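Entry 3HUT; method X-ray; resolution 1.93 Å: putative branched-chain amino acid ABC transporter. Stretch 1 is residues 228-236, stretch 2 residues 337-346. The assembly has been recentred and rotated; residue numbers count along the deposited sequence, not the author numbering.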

ATOM      1  N   ALA A 228      -6.737   7.010   1.573  1.00  7.18           N
ATOM      2  CA  ALA A 228      -7.762   6.819   0.547  1.00  7.22           C
ATOM      3  C   ALA A 228      -8.221   8.166  -0.016  1.00  7.02           C
ATOM      4  O   ALA A 228      -8.919   8.223  -1.030  1.00  6.89           O
ATOM      5  CB  ALA A 228      -8.957   6.055   1.123  1.00  7.77           C
ATOM      6  N   LEU A 229      -7.833   9.250   0.650  1.00  6.56           N
ATOM      7  CA  LEU A 229      -8.188  10.593   0.200  1.00  6.31           C
ATOM      8  C   LEU A 229      -7.192  11.073  -0.842  1.00  7.26           C
ATOM      9  O   LEU A 229      -7.440  12.056  -1.545  1.00  6.13           O
ATOM     10  CB  LEU A 229      -8.166  11.585   1.370  1.00  4.93           C
ATOM     11  CG  LEU A 229      -9.096  11.352   2.566  1.00  4.93           C
ATOM     12  CD1 LEU A 229      -8.890  12.455   3.602  1.00  6.30           C
ATOM     13  CD2 LEU A 229     -10.529  11.341   2.095  1.00  4.37           C
ATOM     14  N   TYR A 230      -6.067  10.371  -0.943  1.00  8.19           N
ATOM     15  CA  TYR A 230      -5.001  10.754  -1.865  1.00  7.01           C
ATOM     16  C   TYR A 230      -5.295  10.508  -3.336  1.00  7.75           C
ATOM     17  O   TYR A 230      -5.131   9.398  -3.844  1.00  9.05           O
ATOM     18  CB  TYR A 230      -3.700  10.040  -1.491  1.00  8.37           C
ATOM     19  CG  TYR A 230      -2.495  10.546  -2.250  1.00  7.54           C
ATOM     20  CD1 TYR A 230      -2.113  11.886  -2.171  1.00  7.86           C
ATOM     21  CD2 TYR A 230      -1.718   9.685  -3.022  1.00  8.38           C
ATOM     22  CE1 TYR A 230      -0.986  12.353  -2.834  1.00  8.28           C
ATOM     23  CE2 TYR A 230      -0.586  10.141  -3.690  1.00  8.09           C
ATOM     24  CZ  TYR A 230      -0.224  11.475  -3.591  1.00 10.81           C
ATOM     25  OH  TYR A 230       0.904  11.932  -4.237  1.00  9.67           O
ATOM     26  N   SER A 231      -5.708  11.568  -4.017  1.00  8.78           N
ATOM     27  CA  SER A 231      -6.022  11.513  -5.434  1.00  9.44           C
ATOM     28  C   SER A 231      -6.239  12.930  -5.938  1.00  8.49           C
ATOM     29  O   SER A 231      -6.743  13.785  -5.212  1.00  7.94           O
ATOM     30  CB  SER A 231      -7.298  10.699  -5.675  1.00 10.41           C
ATOM     31  OG  SER A 231      -7.764  10.862  -7.010  1.00 10.15           O
ATOM     32  N   PRO A 232      -5.843  13.207  -7.184  1.00  9.32           N
ATOM     33  CA  PRO A 232      -6.066  14.570  -7.667  1.00  8.22           C
ATOM     34  C   PRO A 232      -7.568  14.873  -7.635  1.00  8.55           C
ATOM     35  O   PRO A 232      -7.975  16.026  -7.498  1.00  7.17           O
ATOM     36  CB  PRO A 232      -5.480  14.539  -9.085  1.00  9.89           C
ATOM     37  CG  PRO A 232      -5.562  13.093  -9.477  1.00 11.31           C
ATOM     38  CD  PRO A 232      -5.197  12.371  -8.209  1.00 10.63           C
ATOM     39  N   LYS A 233      -8.383  13.823  -7.727  1.00  6.51           N
ATOM     40  CA  LYS A 233      -9.833  13.975  -7.705  1.00  7.67           C
ATOM     41  C   LYS A 233     -10.329  14.549  -6.382  1.00  6.61           C
ATOM     42  O   LYS A 233     -11.366  15.204  -6.343  1.00  6.19           O
ATOM     43  CB  LYS A 233     -10.520  12.634  -7.994  1.00  9.48           C
ATOM     44  CG  LYS A 233     -10.222  12.104  -9.393  1.00 12.73           C
ATOM     45  CD  LYS A 233     -10.863  10.747  -9.664  1.00 17.62           C
ATOM     46  CE  LYS A 233     -12.361  10.846  -9.953  1.00 24.03           C
ATOM     47  NZ  LYS A 233     -13.208  11.127  -8.750  1.00 27.68           N
ATOM     48  N   PHE A 234      -9.589  14.313  -5.303  1.00  7.02           N
ATOM     49  CA  PHE A 234      -9.986  14.837  -4.001  1.00  7.49           C
ATOM     50  C   PHE A 234     -10.051  16.357  -4.093  1.00  8.38           C
ATOM     51  O   PHE A 234     -10.967  16.988  -3.566  1.00  9.17           O
ATOM     52  CB  PHE A 234      -8.983  14.417  -2.920  1.00  6.79           C
ATOM     53  CG  PHE A 234      -9.348  14.882  -1.535  1.00  8.41           C
ATOM     54  CD1 PHE A 234     -10.608  14.607  -1.001  1.00  9.12           C
ATOM     55  CD2 PHE A 234      -8.422  15.567  -0.751  1.00  8.50           C
ATOM     56  CE1 PHE A 234     -10.943  15.002   0.297  1.00  8.64           C
ATOM     57  CE2 PHE A 234      -8.742  15.970   0.545  1.00  7.39           C
ATOM     58  CZ  PHE A 234     -10.006  15.685   1.073  1.00 10.90           C
ATOM     59  N   ILE A 235      -9.082  16.935  -4.792  1.00  8.20           N
ATOM     60  CA  ILE A 235      -9.020  18.378  -4.964  1.00  8.77           C
ATOM     61  C   ILE A 235      -9.996  18.845  -6.048  1.00  8.17           C
ATOM     62  O   ILE A 235     -10.664  19.863  -5.886  1.00  8.15           O
ATOM     63  CB  ILE A 235      -7.580  18.815  -5.317  1.00  8.35           C
ATOM     64  CG1 ILE A 235      -6.645  18.426  -4.161  1.00 11.37           C
ATOM     65  CG2 ILE A 235      -7.530  20.314  -5.594  1.00  8.95           C
ATOM     66  CD1 ILE A 235      -5.173  18.616  -4.459  1.00 15.26           C
ATOM     67  N   ASP A 236     -10.089  18.106  -7.147  1.00  7.71           N
ATOM     68  CA  ASP A 236     -11.012  18.494  -8.206  1.00  8.48           C
ATOM     69  C   ASP A 236     -12.446  18.468  -7.689  1.00  8.45           C
ATOM     70  O   ASP A 236     -13.273  19.282  -8.099  1.00  9.66           O
ATOM     71  CB  ASP A 236     -10.908  17.560  -9.414  1.00 10.13           C
ATOM     72  CG  ASP A 236      -9.532  17.562 -10.042  1.00 11.49           C
ATOM     73  OD1 ASP A 236      -8.914  18.643 -10.128  1.00 14.67           O
ATOM     74  OD2 ASP A 236      -9.079  16.479 -10.460  1.00 14.25           O
ATOM     75  N   ARG A 337       3.946  12.495   5.330  1.00  7.93           N
ATOM     76  CA  ARG A 337       2.840  13.374   5.720  1.00  7.66           C
ATOM     77  C   ARG A 337       2.657  14.501   4.717  1.00  8.40           C
ATOM     78  O   ARG A 337       3.621  15.168   4.335  1.00  7.64           O
ATOM     79  CB  ARG A 337       3.099  13.956   7.108  1.00  8.40           C
ATOM     80  CG  ARG A 337       3.170  12.909   8.216  1.00  9.72           C
ATOM     81  CD  ARG A 337       3.584  13.552   9.530  1.00 11.05           C
ATOM     82  NE  ARG A 337       3.580  12.609  10.648  1.00 11.70           N
ATOM     83  CZ  ARG A 337       3.915  12.935  11.895  1.00 11.80           C
ATOM     84  NH1 ARG A 337       4.284  14.178  12.180  1.00 13.02           N
ATOM     85  NH2 ARG A 337       3.877  12.025  12.855  1.00 11.73           N
ATOM     86  N   LEU A 338       1.409  14.718   4.311  1.00  7.46           N
ATOM     87  CA  LEU A 338       1.088  15.741   3.330  1.00  7.73           C
ATOM     88  C   LEU A 338      -0.030  16.661   3.806  1.00  7.32           C
ATOM     89  O   LEU A 338      -0.750  16.346   4.750  1.00  5.47           O
ATOM     90  CB  LEU A 338       0.633  15.077   2.026  1.00  7.57           C
ATOM     91  CG  LEU A 338       1.515  13.978   1.427  1.00  8.45           C
ATOM     92  CD1 LEU A 338       0.743  13.252   0.331  1.00  9.31           C
ATOM     93  CD2 LEU A 338       2.793  14.586   0.869  1.00  6.96           C
ATOM     94  N   VAL A 339      -0.161  17.802   3.140  1.00  6.43           N
ATOM     95  CA  VAL A 339      -1.224  18.747   3.442  1.00  6.53           C
ATOM     96  C   VAL A 339      -1.654  19.322   2.103  1.00  6.78           C
ATOM     97  O   VAL A 339      -0.831  19.506   1.202  1.00  7.57           O
ATOM     98  CB  VAL A 339      -0.759  19.905   4.374  1.00  7.83           C
ATOM     99  CG1 VAL A 339       0.262  20.781   3.673  1.00  7.94           C
ATOM    100  CG2 VAL A 339      -1.966  20.742   4.804  1.00  7.80           C
ATOM    101  N   VAL A 340      -2.949  19.565   1.960  1.00  5.57           N
ATOM    102  CA  VAL A 340      -3.474  20.137   0.732  1.00  5.99           C
ATOM    103  C   VAL A 340      -3.322  21.641   0.863  1.00  6.34           C
ATOM    104  O   VAL A 340      -3.889  22.243   1.767  1.00  6.83           O
ATOM    105  CB  VAL A 340      -4.973  19.821   0.551  1.00  7.79           C
ATOM    106  CG1 VAL A 340      -5.497  20.506  -0.713  1.00  6.05           C
ATOM    107  CG2 VAL A 340      -5.184  18.311   0.479  1.00  6.19           C
ATOM    108  N   ARG A 341      -2.537  22.246  -0.018  1.00  8.40           N
ATOM    109  CA  ARG A 341      -2.358  23.688   0.034  1.00  9.83           C
ATOM    110  C   ARG A 341      -2.262  24.231  -1.378  1.00 11.47           C
ATOM    111  O   ARG A 341      -1.493  23.738  -2.199  1.00 10.82           O
ATOM    112  CB  ARG A 341      -1.102  24.056   0.833  1.00 11.18           C
ATOM    113  CG  ARG A 341      -1.073  25.516   1.267  1.00 13.10           C
ATOM    114  CD  ARG A 341      -2.265  25.844   2.178  1.00 17.75           C
ATOM    115  NE  ARG A 341      -2.171  25.202   3.488  1.00 17.50           N
ATOM    116  CZ  ARG A 341      -3.157  25.182   4.385  1.00 22.18           C
ATOM    117  NH1 ARG A 341      -4.322  25.761   4.115  1.00 19.85           N
ATOM    118  NH2 ARG A 341      -2.975  24.593   5.562  1.00 18.88           N
ATOM    119  N   GLU A 342      -3.066  25.248  -1.656  1.00 12.72           N
ATOM    120  CA  GLU A 342      -3.093  25.868  -2.969  1.00 13.68           C
ATOM    121  C   GLU A 342      -3.329  24.892  -4.116  1.00 12.03           C
ATOM    122  O   GLU A 342      -2.619  24.915  -5.115  1.00 10.31           O
ATOM    123  CB  GLU A 342      -1.804  26.657  -3.207  1.00 17.54           C
ATOM    124  CG  GLU A 342      -1.669  27.861  -2.293  1.00 22.55           C
ATOM    125  CD  GLU A 342      -0.390  28.638  -2.532  1.00 27.90           C
ATOM    126  OE1 GLU A 342      -0.127  29.003  -3.699  1.00 31.33           O
ATOM    127  OE2 GLU A 342       0.348  28.891  -1.551  1.00 30.54           O
ATOM    128  N   GLY A 343      -4.319  24.019  -3.953  1.00 10.53           N
ATOM    129  CA  GLY A 343      -4.680  23.094  -5.014  1.00  9.01           C
ATOM    130  C   GLY A 343      -3.843  21.864  -5.296  1.00  9.78           C
ATOM    131  O   GLY A 343      -3.986  21.265  -6.359  1.00  7.96           O
ATOM    132  N   ASP A 344      -2.966  21.478  -4.375  1.00  8.12           N
ATOM    133  CA  ASP A 344      -2.170  20.275  -4.588  1.00  9.46           C
ATOM    134  C   ASP A 344      -1.652  19.755  -3.262  1.00  8.77           C
ATOM    135  O   ASP A 344      -1.633  20.480  -2.263  1.00  9.02           O
ATOM    136  CB  ASP A 344      -0.992  20.551  -5.528  1.00 10.19           C
ATOM    137  CG  ASP A 344      -0.519  19.300  -6.264  1.00 13.64           C
ATOM    138  OD1 ASP A 344      -0.898  18.169  -5.873  1.00 14.34           O
ATOM    139  OD2 ASP A 344       0.240  19.448  -7.239  1.00 16.75           O
ATOM    140  N   PHE A 345      -1.250  18.491  -3.250  1.00  7.89           N
ATOM    141  CA  PHE A 345      -0.715  17.872  -2.046  1.00  9.21           C
ATOM    142  C   PHE A 345       0.726  18.341  -1.858  1.00 10.07           C
ATOM    143  O   PHE A 345       1.525  18.311  -2.796  1.00 11.93           O
ATOM    144  CB  PHE A 345      -0.768  16.350  -2.180  1.00  7.50           C
ATOM    145  CG  PHE A 345      -2.157  15.808  -2.351  1.00  7.76           C
ATOM    146  CD1 PHE A 345      -3.002  15.663  -1.252  1.00  6.49           C
ATOM    147  CD2 PHE A 345      -2.629  15.458  -3.611  1.00  8.07           C
ATOM    148  CE1 PHE A 345      -4.294  15.179  -1.407  1.00  6.25           C
ATOM    149  CE2 PHE A 345      -3.923  14.973  -3.778  1.00  7.24           C
ATOM    150  CZ  PHE A 345      -4.757  14.832  -2.670  1.00  6.96           C
ATOM    151  N   ARG A 346       1.049  18.773  -0.645  1.00  9.58           N
ATOM    152  CA  ARG A 346       2.385  19.266  -0.336  1.00  8.92           C
ATOM    153  C   ARG A 346       3.075  18.401   0.710  1.00  9.26           C
ATOM    154  O   ARG A 346       2.462  17.991   1.690  1.00  9.56           O
ATOM    155  CB  ARG A 346       2.303  20.708   0.182  1.00  9.37           C
ATOM    156  CG  ARG A 346       1.701  21.706  -0.808  1.00 13.36           C
ATOM    157  CD  ARG A 346       2.530  21.760  -2.089  1.00 18.39           C
ATOM    158  NE  ARG A 346       2.143  22.846  -2.989  1.00 25.37           N
ATOM    159  CZ  ARG A 346       0.955  22.953  -3.570  1.00 24.53           C
ATOM    160  NH1 ARG A 346       0.030  22.038  -3.341  1.00 29.22           N
ATOM    161  NH2 ARG A 346       0.693  23.968  -4.385  1.00 25.36           N
TER

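A helix and its lead-in can pack on a β-hairpin without a hydrogen bond between them, with an aromatic ring at the centre of the contact. The contact between residues 228-236 and 337-346 of this putative branched-chain amino acid ABC transporter illustrates the principle. No hydrogen bond crosses between the stretches; the 388 Å² they bury is held by packing, and Phe345, whose CA-to-CB bond points toward stretch 1, contributes the largest share.

The hairpin supplies the platform. Val339 and Arg346 exchange backbone hydrogen bonds in both directions, Val339 N to Arg346 O at 3.0 Å and Arg346 N to Val339 O at 2.7 Å, which sets the two strands side by side. Leu338, Val340 and Phe345 all direct their CA-to-CB bonds toward stretch 1, so their side chains form a continuous apolar surface.

Along stretch 1, Ala228 stays out of reach and Leu229 makes only a slight approach through its carbonyl oxygen. The first substantial contact is Tyr230. Its CA-to-CB bond runs sideways, but the t rotamer brings the end of the side chain nearer the hairpin. The ring presents its edge to one face of Phe345, with centroids 4.8 Å apart and planes at 61°; Tyr230 CE1 lies 3.6 Å from Phe345 CD2 and 3.7 Å from Leu338 CD1. Tyrosine suits a partly exposed site of this kind: its ring carbons can pack against apolar neighbours while the hydroxyl finds a hydrogen bond elsewhere in the structure.

The CA-to-CB bond of Ser231 points away from the hairpin, and its side chain serves the helix. Its OG accepts a hydrogen bond from Lys233 N at 3.1 Å, capping the helix start, and its carbonyl oxygen accepts from Phe234 N at 2.9 Å. That same Ser231 O sits 3.4 Å from Phe345 CE2, near the plane of the ring, where the slightly positive aromatic rim is a reasonable neighbour for a carbonyl. Pro232, a residue well suited to the first turn of a helix, also lies at this edge. The CA-to-CB bond of Lys233 likewise points away, which suits a charged residue at an exposed position.

The CA-to-CB bonds of the next two helix residues, Phe234 and Ile235, point toward the hairpin. Phe234 is buried, and a wholly apolar ring suits this site beside Val340 and Phe345; its CE2 approaches Val340 CG2, which lies at the ring's edge, at 4.3 Å and its CD2 approaches Phe345 CE1 at 4.2 Å. Ile235 completes the enclosure. In an m,t conformation it places CD1 over the face of Phe345 opposite Tyr230, 4.2 Å from the ring centroid and 21° off the normal, a CH-π contact. The ring is thus held between a tyrosine edge and an isoleucine methyl. Ile235 CG1 also meets Val340 CG1 at 4.2 Å, while CD1 reaches Asp344 CA at 3.4 Å and Gly343 O at 3.5 Å. Gly343 adopts a positive phi of 77°, a conformation that favours glycine, in the turn beside this methyl. Asp236, exposed and out of reach, closes the stretch.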